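Long-range contacts in uncharacterized protein (Enterococcus faecalis, PDB 3CLQ), which is of unknown function but belongs to the AllG family and is probably related to a subunit of oxamate carbamoyltransferase: residues Q23-L28 with G173-L178; G50-Y55 with F93-E98; E346-E351 with T367-L372. All coordinates share one frame; numbering follows the deposited sequence.

Contact 1: residues Q23-L28 with G173-L178; sequences QSKPIL and GIDLRL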
ATOM      1  N   GLN B  23      19.764   8.020 -11.203  1.00 51.78           N
ATOM      2  CA  GLN B  23      19.087   9.258 -11.576  1.00 51.50           C
ATOM      3  C   GLN B  23      18.075   9.157 -12.720  1.00 51.94           C
ATOM      4  O   GLN B  23      17.373  10.126 -13.000  1.00 51.53           O
ATOM      5  CB  GLN B  23      20.111  10.327 -11.899  1.00 50.99           C
ATOM      6  CG  GLN B  23      21.005  10.605 -10.742  1.00 50.91           C
ATOM      7  CD  GLN B  23      21.964  11.739 -11.012  1.00 50.80           C
ATOM      8  OE1 GLN B  23      22.538  12.301 -10.083  1.00 51.56           O
ATOM      9  NE2 GLN B  23      22.144  12.083 -12.280  1.00 50.21           N
ATOM     10  N   SER B  24      18.024   8.025 -13.417  1.00 51.70           N
ATOM     11  CA  SER B  24      16.959   7.819 -14.376  1.00 51.46           C
ATOM     12  C   SER B  24      15.633   8.037 -13.697  1.00 52.83           C
ATOM     13  O   SER B  24      15.481   7.757 -12.512  1.00 53.91           O
ATOM     14  CB  SER B  24      16.983   6.419 -14.917  1.00 50.64           C
ATOM     15  OG  SER B  24      18.089   6.271 -15.763  1.00 51.62           O
ATOM     16  N   LYS B  25      14.664   8.526 -14.458  1.00 53.46           N
ATOM     17  CA  LYS B  25      13.355   8.766 -13.924  1.00 54.35           C
ATOM     18  C   LYS B  25      12.334   8.324 -14.952  1.00 53.38           C
ATOM     19  O   LYS B  25      11.849   9.118 -15.741  1.00 52.34           O
ATOM     20  CB  LYS B  25      13.199  10.241 -13.574  1.00 56.63           C
ATOM     21  CG  LYS B  25      12.582  10.479 -12.216  1.00 58.90           C
ATOM     22  CD  LYS B  25      13.188  11.708 -11.502  1.00 59.94           C
ATOM     23  CE  LYS B  25      12.530  13.002 -11.910  1.00 61.28           C
ATOM     24  NZ  LYS B  25      11.027  12.966 -11.851  1.00 62.04           N
ATOM     25  N   PRO B  26      12.001   7.036 -14.928  1.00 53.64           N
ATOM     26  CA  PRO B  26      11.046   6.387 -15.828  1.00 54.24           C
ATOM     27  C   PRO B  26       9.628   6.927 -15.656  1.00 54.64           C
ATOM     28  O   PRO B  26       9.056   6.829 -14.551  1.00 57.05           O
ATOM     29  CB  PRO B  26      11.070   4.935 -15.372  1.00 53.89           C
ATOM     30  CG  PRO B  26      12.306   4.801 -14.559  1.00 54.19           C
ATOM     31  CD  PRO B  26      12.555   6.105 -13.936  1.00 53.03           C
ATOM     32  N   ILE B  27       9.072   7.481 -16.733  1.00 53.38           N
ATOM     33  CA  ILE B  27       7.706   8.014 -16.740  1.00 52.26           C
ATOM     34  C   ILE B  27       6.785   7.191 -17.636  1.00 51.98           C
ATOM     35  O   ILE B  27       7.078   6.950 -18.812  1.00 51.30           O
ATOM     36  CB  ILE B  27       7.667   9.484 -17.215  1.00 51.90           C
ATOM     37  CG1 ILE B  27       8.672  10.337 -16.416  1.00 51.39           C
ATOM     38  CG2 ILE B  27       6.237  10.062 -17.111  1.00 50.37           C
ATOM     39  CD1 ILE B  27       8.425  10.375 -14.909  1.00 50.35           C
ATOM     40  N   LEU B  28       5.669   6.740 -17.078  1.00 51.33           N
ATOM     41  CA  LEU B  28       4.725   6.007 -17.890  1.00 50.31           C
ATOM     42  C   LEU B  28       4.001   7.046 -18.688  1.00 50.43           C
ATOM     43  O   LEU B  28       3.279   7.875 -18.099  1.00 49.11           O
ATOM     44  CB  LEU B  28       3.738   5.248 -17.023  1.00 50.11           C
ATOM     45  CG  LEU B  28       2.596   4.632 -17.827  1.00 50.04           C
ATOM     46  CD1 LEU B  28       3.123   3.747 -18.968  1.00 48.85           C
ATOM     47  CD2 LEU B  28       1.743   3.823 -16.906  1.00 50.38           C
ATOM     48  N   GLY B 173       2.417  12.493 -17.712  1.00 60.76           N
ATOM     49  CA  GLY B 173       2.763  11.119 -17.455  1.00 59.13           C
ATOM     50  C   GLY B 173       2.672  10.756 -15.982  1.00 58.83           C
ATOM     51  O   GLY B 173       2.507  11.615 -15.117  1.00 58.62           O
ATOM     52  N   ILE B 174       2.776   9.463 -15.711  1.00 58.61           N
ATOM     53  CA  ILE B 174       2.852   8.941 -14.368  1.00 58.53           C
ATOM     54  C   ILE B 174       4.328   8.624 -14.040  1.00 59.60           C
ATOM     55  O   ILE B 174       5.050   7.958 -14.822  1.00 59.62           O
ATOM     56  CB  ILE B 174       1.957   7.696 -14.246  1.00 58.80           C
ATOM     57  CG1 ILE B 174       0.507   8.085 -14.555  1.00 59.48           C
ATOM     58  CG2 ILE B 174       2.091   7.029 -12.886  1.00 57.88           C
ATOM     59  CD1 ILE B 174      -0.506   7.043 -14.181  1.00 60.04           C
ATOM     60  N   ASP B 175       4.780   9.141 -12.895  1.00 59.29           N
ATOM     61  CA  ASP B 175       6.162   8.970 -12.452  1.00 58.11           C
ATOM     62  C   ASP B 175       6.358   7.637 -11.762  1.00 56.45           C
ATOM     63  O   ASP B 175       5.839   7.386 -10.682  1.00 57.28           O
ATOM     64  CB  ASP B 175       6.573  10.114 -11.525  1.00 58.64           C
ATOM     65  CG  ASP B 175       7.991   9.967 -11.005  1.00 59.71           C
ATOM     66  OD1 ASP B 175       8.664   8.933 -11.271  1.00 59.56           O
ATOM     67  OD2 ASP B 175       8.431  10.916 -10.322  1.00 61.29           O
ATOM     68  N   LEU B 176       7.136   6.779 -12.383  1.00 55.08           N
ATOM     69  CA  LEU B 176       7.197   5.434 -11.913  1.00 54.08           C
ATOM     70  C   LEU B 176       8.191   5.280 -10.764  1.00 54.91           C
ATOM     71  O   LEU B 176       7.958   4.524  -9.827  1.00 54.67           O
ATOM     72  CB  LEU B 176       7.533   4.538 -13.077  1.00 53.03           C
ATOM     73  CG  LEU B 176       6.419   3.742 -13.764  1.00 52.50           C
ATOM     74  CD1 LEU B 176       5.009   4.282 -13.549  1.00 50.43           C
ATOM     75  CD2 LEU B 176       6.732   3.576 -15.257  1.00 51.26           C
ATOM     76  N   ARG B 177       9.298   6.005 -10.810  1.00 56.11           N
ATOM     77  CA  ARG B 177      10.250   5.872  -9.722  1.00 56.41           C
ATOM     78  C   ARG B 177       9.649   6.392  -8.432  1.00 55.82           C
ATOM     79  O   ARG B 177       9.912   5.865  -7.373  1.00 55.92           O
ATOM     80  CB  ARG B 177      11.571   6.569 -10.010  1.00 56.83           C
ATOM     81  CG  ARG B 177      12.652   6.174  -9.032  1.00 57.15           C
ATOM     82  CD  ARG B 177      13.885   7.020  -9.218  1.00 58.43           C
ATOM     83  NE  ARG B 177      13.644   8.408  -8.829  1.00 59.74           N
ATOM     84  CZ  ARG B 177      14.505   9.403  -9.027  1.00 60.25           C
ATOM     85  NH1 ARG B 177      15.679   9.181  -9.608  1.00 60.47           N
ATOM     86  NH2 ARG B 177      14.195  10.624  -8.634  1.00 60.67           N
ATOM     87  N   LEU B 178       8.837   7.421  -8.517  1.00 55.57           N
ATOM     88  CA  LEU B 178       8.132   7.859  -7.327  1.00 56.19           C
ATOM     89  C   LEU B 178       7.196   6.757  -6.815  1.00 57.02           C
ATOM     90  O   LEU B 178       7.211   6.428  -5.627  1.00 57.18           O
ATOM     91  CB  LEU B 178       7.348   9.145  -7.591  1.00 55.52           C
ATOM     92  CG  LEU B 178       6.530   9.697  -6.409  1.00 56.08           C
ATOM     93  CD1 LEU B 178       7.397  10.126  -5.223  1.00 55.44           C
ATOM     94  CD2 LEU B 178       5.631  10.841  -6.874  1.00 55.08           C
TER

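Contact 2: residues G50-Y55 with F93-E98; sequences GPPITY and FSPCHE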
ATOM      1  N   GLY B  50      14.231 -13.715 -21.765  1.00 54.31           N
ATOM      2  CA  GLY B  50      15.560 -14.342 -21.700  1.00 54.25           C
ATOM      3  C   GLY B  50      16.440 -14.042 -22.902  1.00 53.94           C
ATOM      4  O   GLY B  50      16.063 -13.248 -23.751  1.00 54.33           O
ATOM      5  N   PRO B  51      17.623 -14.669 -22.978  1.00 53.05           N
ATOM      6  CA  PRO B  51      18.598 -14.453 -24.049  1.00 52.72           C
ATOM      7  C   PRO B  51      18.257 -15.220 -25.328  1.00 52.20           C
ATOM      8  O   PRO B  51      17.411 -16.108 -25.297  1.00 51.74           O
ATOM      9  CB  PRO B  51      19.881 -15.003 -23.442  1.00 52.98           C
ATOM     10  CG  PRO B  51      19.397 -16.127 -22.625  1.00 53.08           C
ATOM     11  CD  PRO B  51      18.123 -15.627 -21.988  1.00 53.07           C
ATOM     12  N   PRO B  52      18.929 -14.893 -26.449  1.00 51.95           N
ATOM     13  CA  PRO B  52      18.541 -15.446 -27.747  1.00 51.53           C
ATOM     14  C   PRO B  52      18.399 -16.960 -27.694  1.00 51.19           C
ATOM     15  O   PRO B  52      19.182 -17.640 -27.023  1.00 50.94           O
ATOM     16  CB  PRO B  52      19.685 -15.027 -28.672  1.00 51.31           C
ATOM     17  CG  PRO B  52      20.206 -13.799 -28.078  1.00 51.61           C
ATOM     18  CD  PRO B  52      20.081 -13.985 -26.573  1.00 52.05           C
ATOM     19  N   ILE B  53      17.383 -17.471 -28.384  1.00 50.48           N
ATOM     20  CA  ILE B  53      17.074 -18.897 -28.375  1.00 49.51           C
ATOM     21  C   ILE B  53      16.175 -19.248 -29.563  1.00 49.63           C
ATOM     22  O   ILE B  53      15.112 -18.667 -29.750  1.00 50.25           O
ATOM     23  CB  ILE B  53      16.390 -19.314 -27.049  1.00 48.55           C
ATOM     24  CG1 ILE B  53      16.211 -20.828 -26.968  1.00 47.47           C
ATOM     25  CG2 ILE B  53      15.049 -18.607 -26.898  1.00 48.74           C
ATOM     26  CD1 ILE B  53      16.145 -21.353 -25.571  1.00 46.36           C
ATOM     27  N   THR B  54      16.602 -20.190 -30.379  1.00 49.47           N
ATOM     28  CA  THR B  54      15.737 -20.634 -31.459  1.00 49.98           C
ATOM     29  C   THR B  54      14.465 -21.257 -30.893  1.00 50.16           C
ATOM     30  O   THR B  54      14.396 -21.567 -29.705  1.00 50.12           O
ATOM     31  CB  THR B  54      16.438 -21.636 -32.368  1.00 48.68           C
ATOM     32  OG1 THR B  54      16.924 -22.714 -31.569  1.00 48.74           O
ATOM     33  CG2 THR B  54      17.602 -20.975 -33.065  1.00 48.19           C
ATOM     34  N   TYR B  55      13.464 -21.429 -31.749  1.00 50.70           N
ATOM     35  CA  TYR B  55      12.184 -21.959 -31.323  1.00 50.52           C
ATOM     36  C   TYR B  55      12.335 -23.422 -30.941  1.00 51.51           C
ATOM     37  O   TYR B  55      11.865 -23.832 -29.880  1.00 50.96           O
ATOM     38  CB  TYR B  55      11.133 -21.788 -32.418  1.00 49.27           C
ATOM     39  CG  TYR B  55       9.834 -22.499 -32.132  1.00 48.98           C
ATOM     40  CD1 TYR B  55       8.905 -21.959 -31.256  1.00 48.89           C
ATOM     41  CD2 TYR B  55       9.528 -23.719 -32.739  1.00 49.11           C
ATOM     42  CE1 TYR B  55       7.709 -22.603 -30.985  1.00 48.67           C
ATOM     43  CE2 TYR B  55       8.326 -24.374 -32.479  1.00 48.97           C
ATOM     44  CZ  TYR B  55       7.419 -23.805 -31.599  1.00 49.08           C
ATOM     45  OH  TYR B  55       6.221 -24.431 -31.323  1.00 48.88           O
ATOM     46  N   PHE B  93      12.333 -14.624 -34.211  1.00 49.69           N
ATOM     47  CA  PHE B  93      12.219 -14.744 -32.773  1.00 49.61           C
ATOM     48  C   PHE B  93      13.382 -14.018 -32.179  1.00 50.31           C
ATOM     49  O   PHE B  93      14.535 -14.401 -32.387  1.00 50.09           O
ATOM     50  CB  PHE B  93      12.278 -16.200 -32.336  1.00 48.31           C
ATOM     51  CG  PHE B  93      11.090 -16.996 -32.757  1.00 48.24           C
ATOM     52  CD1 PHE B  93       9.959 -17.050 -31.956  1.00 48.01           C
ATOM     53  CD2 PHE B  93      11.091 -17.680 -33.980  1.00 47.65           C
ATOM     54  CE1 PHE B  93       8.856 -17.789 -32.348  1.00 48.08           C
ATOM     55  CE2 PHE B  93       9.998 -18.409 -34.383  1.00 47.05           C
ATOM     56  CZ  PHE B  93       8.880 -18.475 -33.576  1.00 47.96           C
ATOM     57  N   SER B  94      13.099 -12.961 -31.438  1.00 50.43           N
ATOM     58  CA  SER B  94      14.182 -12.314 -30.750  1.00 51.14           C
ATOM     59  C   SER B  94      13.716 -11.816 -29.414  1.00 51.11           C
ATOM     60  O   SER B  94      12.517 -11.592 -29.219  1.00 51.00           O
ATOM     61  CB  SER B  94      14.826 -11.215 -31.615  1.00 51.74           C
ATOM     62  OG  SER B  94      13.952 -10.132 -31.832  1.00 51.85           O
ATOM     63  N   PRO B  95      14.660 -11.687 -28.470  1.00 51.73           N
ATOM     64  CA  PRO B  95      14.394 -11.289 -27.081  1.00 51.76           C
ATOM     65  C   PRO B  95      13.817  -9.886 -26.939  1.00 52.97           C
ATOM     66  O   PRO B  95      14.168  -8.973 -27.698  1.00 53.24           O
ATOM     67  CB  PRO B  95      15.780 -11.345 -26.423  1.00 51.27           C
ATOM     68  CG  PRO B  95      16.610 -12.213 -27.304  1.00 51.81           C
ATOM     69  CD  PRO B  95      16.086 -11.975 -28.701  1.00 51.12           C
ATOM     70  N   CYS B  96      12.948  -9.715 -25.950  1.00 53.95           N
ATOM     71  CA  CYS B  96      12.492  -8.407 -25.572  1.00 54.79           C
ATOM     72  C   CYS B  96      13.665  -7.487 -25.351  1.00 55.03           C
ATOM     73  O   CYS B  96      13.618  -6.296 -25.696  1.00 55.65           O
ATOM     74  CB  CYS B  96      11.707  -8.488 -24.281  1.00 55.90           C
ATOM     75  SG  CYS B  96      10.227  -9.440 -24.443  1.00 58.28           S
ATOM     76  N   HIS B  97      14.717  -8.014 -24.747  1.00 55.08           N
ATOM     77  CA  HIS B  97      15.795  -7.133 -24.372  1.00 55.86           C
ATOM     78  C   HIS B  97      16.435  -6.440 -25.540  1.00 56.33           C
ATOM     79  O   HIS B  97      16.939  -5.333 -25.395  1.00 57.53           O
ATOM     80  CB  HIS B  97      16.808  -7.823 -23.505  1.00 56.41           C
ATOM     81  CG  HIS B  97      16.614  -7.525 -22.063  1.00 57.95           C
ATOM     82  ND1 HIS B  97      15.941  -8.374 -21.215  1.00 58.67           N
ATOM     83  CD2 HIS B  97      16.944  -6.437 -21.329  1.00 58.58           C
ATOM     84  CE1 HIS B  97      15.895  -7.836 -20.010  1.00 59.34           C
ATOM     85  NE2 HIS B  97      16.493  -6.659 -20.053  1.00 58.78           N
ATOM     86  N   GLU B  98      16.366  -7.064 -26.709  1.00 56.24           N
ATOM     87  CA  GLU B  98      17.000  -6.517 -27.882  1.00 55.81           C
ATOM     88  C   GLU B  98      16.100  -5.565 -28.649  1.00 55.58           C
ATOM     89  O   GLU B  98      16.478  -5.058 -29.703  1.00 53.90           O
ATOM     90  CB  GLU B  98      17.474  -7.637 -28.771  1.00 56.79           C
ATOM     91  CG  GLU B  98      18.577  -8.432 -28.158  1.00 57.44           C
ATOM     92  CD  GLU B  98      19.177  -9.379 -29.148  1.00 58.13           C
ATOM     93  OE1 GLU B  98      19.969 -10.243 -28.721  1.00 58.93           O
ATOM     94  OE2 GLU B  98      18.847  -9.262 -30.354  1.00 58.59           O
TER

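Contact 3: residues E346-E351 with T367-L372; sequences EITTKE and TGIDVL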
ATOM      1  N   GLU B 346      27.585  -5.750  -0.968  1.00 56.78           N
ATOM      2  CA  GLU B 346      28.978  -6.087  -1.244  1.00 57.84           C
ATOM      3  C   GLU B 346      29.125  -6.418  -2.707  1.00 57.50           C
ATOM      4  O   GLU B 346      30.224  -6.419  -3.263  1.00 56.95           O
ATOM      5  CB  GLU B 346      29.400  -7.278  -0.410  1.00 58.44           C
ATOM      6  CG  GLU B 346      29.142  -7.096   1.067  1.00 59.89           C
ATOM      7  CD  GLU B 346      29.349  -8.382   1.820  1.00 61.73           C
ATOM      8  OE1 GLU B 346      29.893  -9.348   1.228  1.00 62.25           O
ATOM      9  OE2 GLU B 346      28.970  -8.437   3.009  1.00 63.31           O
ATOM     10  N   ILE B 347      27.977  -6.661  -3.317  1.00 57.83           N
ATOM     11  CA  ILE B 347      27.871  -6.998  -4.718  1.00 58.46           C
ATOM     12  C   ILE B 347      27.580  -5.760  -5.571  1.00 57.18           C
ATOM     13  O   ILE B 347      27.718  -5.795  -6.791  1.00 57.24           O
ATOM     14  CB  ILE B 347      26.701  -7.961  -4.906  1.00 59.57           C
ATOM     15  CG1 ILE B 347      27.162  -9.344  -5.241  1.00 60.55           C
ATOM     16  CG2 ILE B 347      25.866  -7.590  -6.096  1.00 60.69           C
ATOM     17  CD1 ILE B 347      25.958 -10.141  -5.729  1.00 61.14           C
ATOM     18  N   THR B 348      27.160  -4.675  -4.939  1.00 55.37           N
ATOM     19  CA  THR B 348      26.608  -3.554  -5.691  1.00 54.63           C
ATOM     20  C   THR B 348      27.450  -2.302  -5.534  1.00 53.93           C
ATOM     21  O   THR B 348      28.271  -2.222  -4.632  1.00 54.25           O
ATOM     22  CB  THR B 348      25.170  -3.270  -5.249  1.00 54.58           C
ATOM     23  OG1 THR B 348      25.107  -3.250  -3.812  1.00 54.59           O
ATOM     24  CG2 THR B 348      24.240  -4.341  -5.777  1.00 54.31           C
ATOM     25  N   THR B 349      27.244  -1.317  -6.398  1.00 53.10           N
ATOM     26  CA  THR B 349      28.148  -0.164  -6.427  1.00 53.31           C
ATOM     27  C   THR B 349      27.870   0.915  -5.358  1.00 54.57           C
ATOM     28  O   THR B 349      28.812   1.418  -4.727  1.00 54.05           O
ATOM     29  CB  THR B 349      28.208   0.467  -7.828  1.00 52.51           C
ATOM     30  OG1 THR B 349      28.373  -0.562  -8.821  1.00 52.71           O
ATOM     31  CG2 THR B 349      29.356   1.455  -7.906  1.00 51.35           C
ATOM     32  N   LYS B 350      26.599   1.286  -5.179  1.00 55.26           N
ATOM     33  CA  LYS B 350      26.187   2.186  -4.080  1.00 57.34           C
ATOM     34  C   LYS B 350      24.683   2.114  -3.874  1.00 57.01           C
ATOM     35  O   LYS B 350      23.991   1.526  -4.693  1.00 57.33           O
ATOM     36  CB  LYS B 350      26.624   3.646  -4.303  1.00 57.90           C
ATOM     37  CG  LYS B 350      25.932   4.362  -5.460  1.00 58.61           C
ATOM     38  CD  LYS B 350      26.263   5.863  -5.493  1.00 58.46           C
ATOM     39  CE  LYS B 350      27.707   6.120  -5.928  1.00 58.80           C
ATOM     40  NZ  LYS B 350      27.922   7.567  -6.217  1.00 59.43           N
ATOM     41  N   GLU B 351      24.195   2.687  -2.770  1.00 57.13           N
ATOM     42  CA  GLU B 351      22.750   2.737  -2.458  1.00 57.09           C
ATOM     43  C   GLU B 351      22.047   3.804  -3.290  1.00 56.89           C
ATOM     44  O   GLU B 351      22.543   4.908  -3.443  1.00 58.03           O
ATOM     45  CB  GLU B 351      22.499   3.070  -0.977  1.00 56.38           C
ATOM     46  CG  GLU B 351      23.277   2.244   0.030  1.00 57.03           C
ATOM     47  CD  GLU B 351      22.986   2.640   1.493  1.00 57.68           C
ATOM     48  OE1 GLU B 351      22.048   3.440   1.748  1.00 57.07           O
ATOM     49  OE2 GLU B 351      23.708   2.145   2.397  1.00 58.62           O
ATOM     50  N   THR B 367      22.353  -0.878  -5.499  1.00 55.35           N
ATOM     51  CA  THR B 367      22.356  -0.692  -6.946  1.00 55.47           C
ATOM     52  C   THR B 367      23.704  -0.945  -7.612  1.00 54.88           C
ATOM     53  O   THR B 367      24.739  -0.484  -7.128  1.00 54.67           O
ATOM     54  CB  THR B 367      22.020   0.753  -7.285  1.00 55.59           C
ATOM     55  OG1 THR B 367      21.267   1.322  -6.218  1.00 56.57           O
ATOM     56  CG2 THR B 367      21.244   0.830  -8.560  1.00 56.18           C
ATOM     57  N   GLY B 368      23.668  -1.624  -8.762  1.00 54.13           N
ATOM     58  CA  GLY B 368      24.830  -1.761  -9.609  1.00 52.53           C
ATOM     59  C   GLY B 368      25.632  -2.982  -9.242  1.00 52.36           C
ATOM     60  O   GLY B 368      26.733  -2.871  -8.697  1.00 51.82           O
ATOM     61  N   ILE B 369      25.045  -4.143  -9.531  1.00 51.96           N
ATOM     62  CA  ILE B 369      25.715  -5.430  -9.420  1.00 51.96           C
ATOM     63  C   ILE B 369      26.962  -5.407 -10.252  1.00 52.83           C
ATOM     64  O   ILE B 369      26.893  -5.244 -11.473  1.00 54.03           O
ATOM     65  CB  ILE B 369      24.851  -6.582  -9.964  1.00 50.78           C
ATOM     66  CG1 ILE B 369      23.609  -6.759  -9.082  1.00 50.71           C
ATOM     67  CG2 ILE B 369      25.655  -7.839  -9.964  1.00 48.99           C
ATOM     68  CD1 ILE B 369      22.403  -7.316  -9.790  1.00 50.47           C
ATOM     69  N   ASP B 370      28.094  -5.579  -9.586  1.00 52.56           N
ATOM     70  CA  ASP B 370      29.379  -5.408 -10.193  1.00 53.09           C
ATOM     71  C   ASP B 370      30.032  -6.774 -10.380  1.00 54.40           C
ATOM     72  O   ASP B 370      30.365  -7.472  -9.409  1.00 53.88           O
ATOM     73  CB  ASP B 370      30.225  -4.509  -9.300  1.00 54.52           C
ATOM     74  CG  ASP B 370      31.671  -4.439  -9.736  1.00 56.44           C
ATOM     75  OD1 ASP B 370      32.356  -3.482  -9.320  1.00 57.19           O
ATOM     76  OD2 ASP B 370      32.141  -5.331 -10.492  1.00 58.04           O
ATOM     77  N   VAL B 371      30.217  -7.140 -11.647  1.00 54.36           N
ATOM     78  CA  VAL B 371      30.834  -8.391 -12.028  1.00 53.91           C
ATOM     79  C   VAL B 371      32.050  -8.742 -11.175  1.00 53.69           C
ATOM     80  O   VAL B 371      32.189  -9.863 -10.701  1.00 52.89           O
ATOM     81  CB  VAL B 371      31.263  -8.336 -13.496  1.00 53.96           C
ATOM     82  CG1 VAL B 371      32.459  -9.243 -13.719  1.00 54.70           C
ATOM     83  CG2 VAL B 371      30.121  -8.740 -14.389  1.00 53.60           C
ATOM     84  N   LEU B 372      32.924  -7.767 -10.985  1.00 53.71           N
ATOM     85  CA  LEU B 372      34.194  -7.974 -10.303  1.00 53.68           C
ATOM     86  C   LEU B 372      33.979  -8.381  -8.843  1.00 53.30           C
ATOM     87  O   LEU B 372      34.652  -9.261  -8.320  1.00 52.97           O
ATOM     88  CB  LEU B 372      34.988  -6.670 -10.371  1.00 54.11           C
ATOM     89  CG  LEU B 372      36.514  -6.608 -10.373  1.00 54.56           C
ATOM     90  CD1 LEU B 372      37.101  -7.285 -11.594  1.00 54.46           C
ATOM     91  CD2 LEU B 372      36.940  -5.150 -10.342  1.00 54.44           C
TER

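Contact 1: residues Q23-L28 with G173-L178
The short strand 174-175 closes one edge of an antiparallel sheet by pairing with the start of strand 26-33, then passes into helix 176-183. Leu-28 and Ile-174 form the hydrogen-bonded pair: Leu-28 N gives to Ile-174 O (2.6 Å), and Ile-174 N to Leu-28 O. Ile-27 and Asp-175 make the non-hydrogen-bonded pair beside it. A third bond, Leu-176 N to Pro-26 O (2.9 Å), meets the carbonyl nearly along its C=O axis, so the main-chain bonding, though not the strand pairing, reaches the helix.

Arg-177 reaches back along the earlier segment. Arg-177 CB lies 4.1 Å from Pro-26 CD; CG stands anti to the backbone N (chi1 -167°), and the chain runs extended through CD, which lies 3.7 Å from Ser-24 O; a bend at chi3 (68°) then turns NE toward Lys-25 CG (4.1 Å). The guanidinium has Lys-25 CD over one face, the two side chains crossing at about a right angle, with that methylene 3.2 Å from Arg-177 NH2. Arg-177 NH1 lies 3.2 Å from Ser-24 O and makes a weak hydrogen bond to Ile-22 O of helix 6-23. The lysine thus offers aliphatic carbon to the arginine while NZ turns to acids: a salt bridge with Glu-121 and a long one with Asp-175 OD2.

On the Leu-28 and Ile-174 face, Leu-176 CD1 packs on Leu-28 CB, and Ile-118 of the next strand touches both leucines. On the other face, Ile-27 CD1 rests against CA and CB of Asp-175. That aspartate is the N-cap of helix 176-183: Leu-178 N donates to Asp-175 OD1 at 3.1 Å, almost straight at 174°, from above the carboxylate plane.

Contact 2: residues G50-Y55 with F93-E98
One face of the Phe-93 ring is met by Tyr-55 CB, which lies 4.3 Å from the ring centroid and 19° off the normal, a CH-pi contact displaced toward the rim near CE2 and CZ. The two aromatic planes are almost parallel, at 26°, but have slid so far apart that they barely overlap, with centroids separated by 5.7 Å. It is therefore the methylene of the tyrosine, more than its ring, that lies over the phenylalanine. Both side chains run alongside each other in the same direction. Tyr-55 has CG anti to the backbone N (chi1 171°), whereas Phe-93 has CG anti to its carbonyl carbon.

Proline packing continues the contact along the chain. Pro-95 turns its CB to 3.3 Å from Gly-50 O and its CG to 3.6 Å from Pro-52 N, so its ring sits against the backbone from Gly-50 to Pro-52. The Pro-52 and Pro-95 side chains cross at about a right angle, Pro-52 CD touching Pro-95 CG. At the far end Glu-98, extended beyond CG, brings OE1 to 3.6 Å from Pro-52 CG; that oxygen accepts a hydrogen bond from Trp-279 NE1. No hydrogen bond joins the two segments, and the cohesion between them is van der Waals and CH-pi in kind.

The loop after strand 45-48 is thus laid along strand 92-95, its parallel partner in a two-stranded sheet. Tyr-55 and Phe-93 both pack on Val-66 of helix 60-73 and Ala-86 of helix 79-87, and Tyr-55 OH hydrogen-bonds Gln-67 and Asp-83, one from each helix. The aromatic pair consequently sits where those two helices meet the strand, with Ile-46 of strand 45-48 also touching Phe-93.

Contact 3: residues E346-E351 with T367-L372
Backbone hydrogen bonds define a classic beta bulge in the antiparallel pairing of strands 348-352 and 363-369: Thr-349 and Lys-350 both face Thr-367. Their two amides share Thr-367 O, Thr-349 N at 2.7 Å from above the carbonyl plane and Lys-350 N at 3.2 Å within it. Thr-367 N returns a bond to Lys-350 O. Beyond the bulge, Asp-370 N gives to Ile-347 O (2.8 Å), nearly along the C=O axis.

Among side-chain bonds, Thr-349 OG1, anti to its own carbonyl carbon (chi1 -47°), donates to a lone pair of Gly-368 O at 2.8 Å. Asp-370 is the N-cap of helix 371-377: its OD2 accepts from Leu-372 N and also hydrogen-bonds Thr-255 OG1.

Apolar packing is lighter. Ile-347 and Ile-369 lie side by side, Ile-347 CG2 being 3.8 Å from Ile-369 CG1, and Thr-348 CG2 borders the same branch. Thr-349 touches Val-18 and Thr-367 touches Ile-21, both of helix 6-23.

The contact is held chiefly by hydrogen bonds to main-chain carbonyls, Thr-367 O taking two, which fixes the backbone at the bulge and at the step from strand to helix.

Overall arrangement
Contact 2 is nested within the chain loop that contact 1 closes, whereas contact 3 opens only after both have closed. No two of them touch: contacts 1 and 3 come nearest, with about 8 Å between their nearest atoms, and the centres of contacts 1 and 2 stand 27 Å apart on opposite sides of the chain's centre. Helix 6-23 provides a bridge, since it leads into the first segment of contact 1 and packs against contact 3. Contacts 1 and 3 each join an antiparallel strand pair to a helix start capped by aspartate; contact 2 instead relies on aromatic and proline packing. No catalytic site is established for this protein.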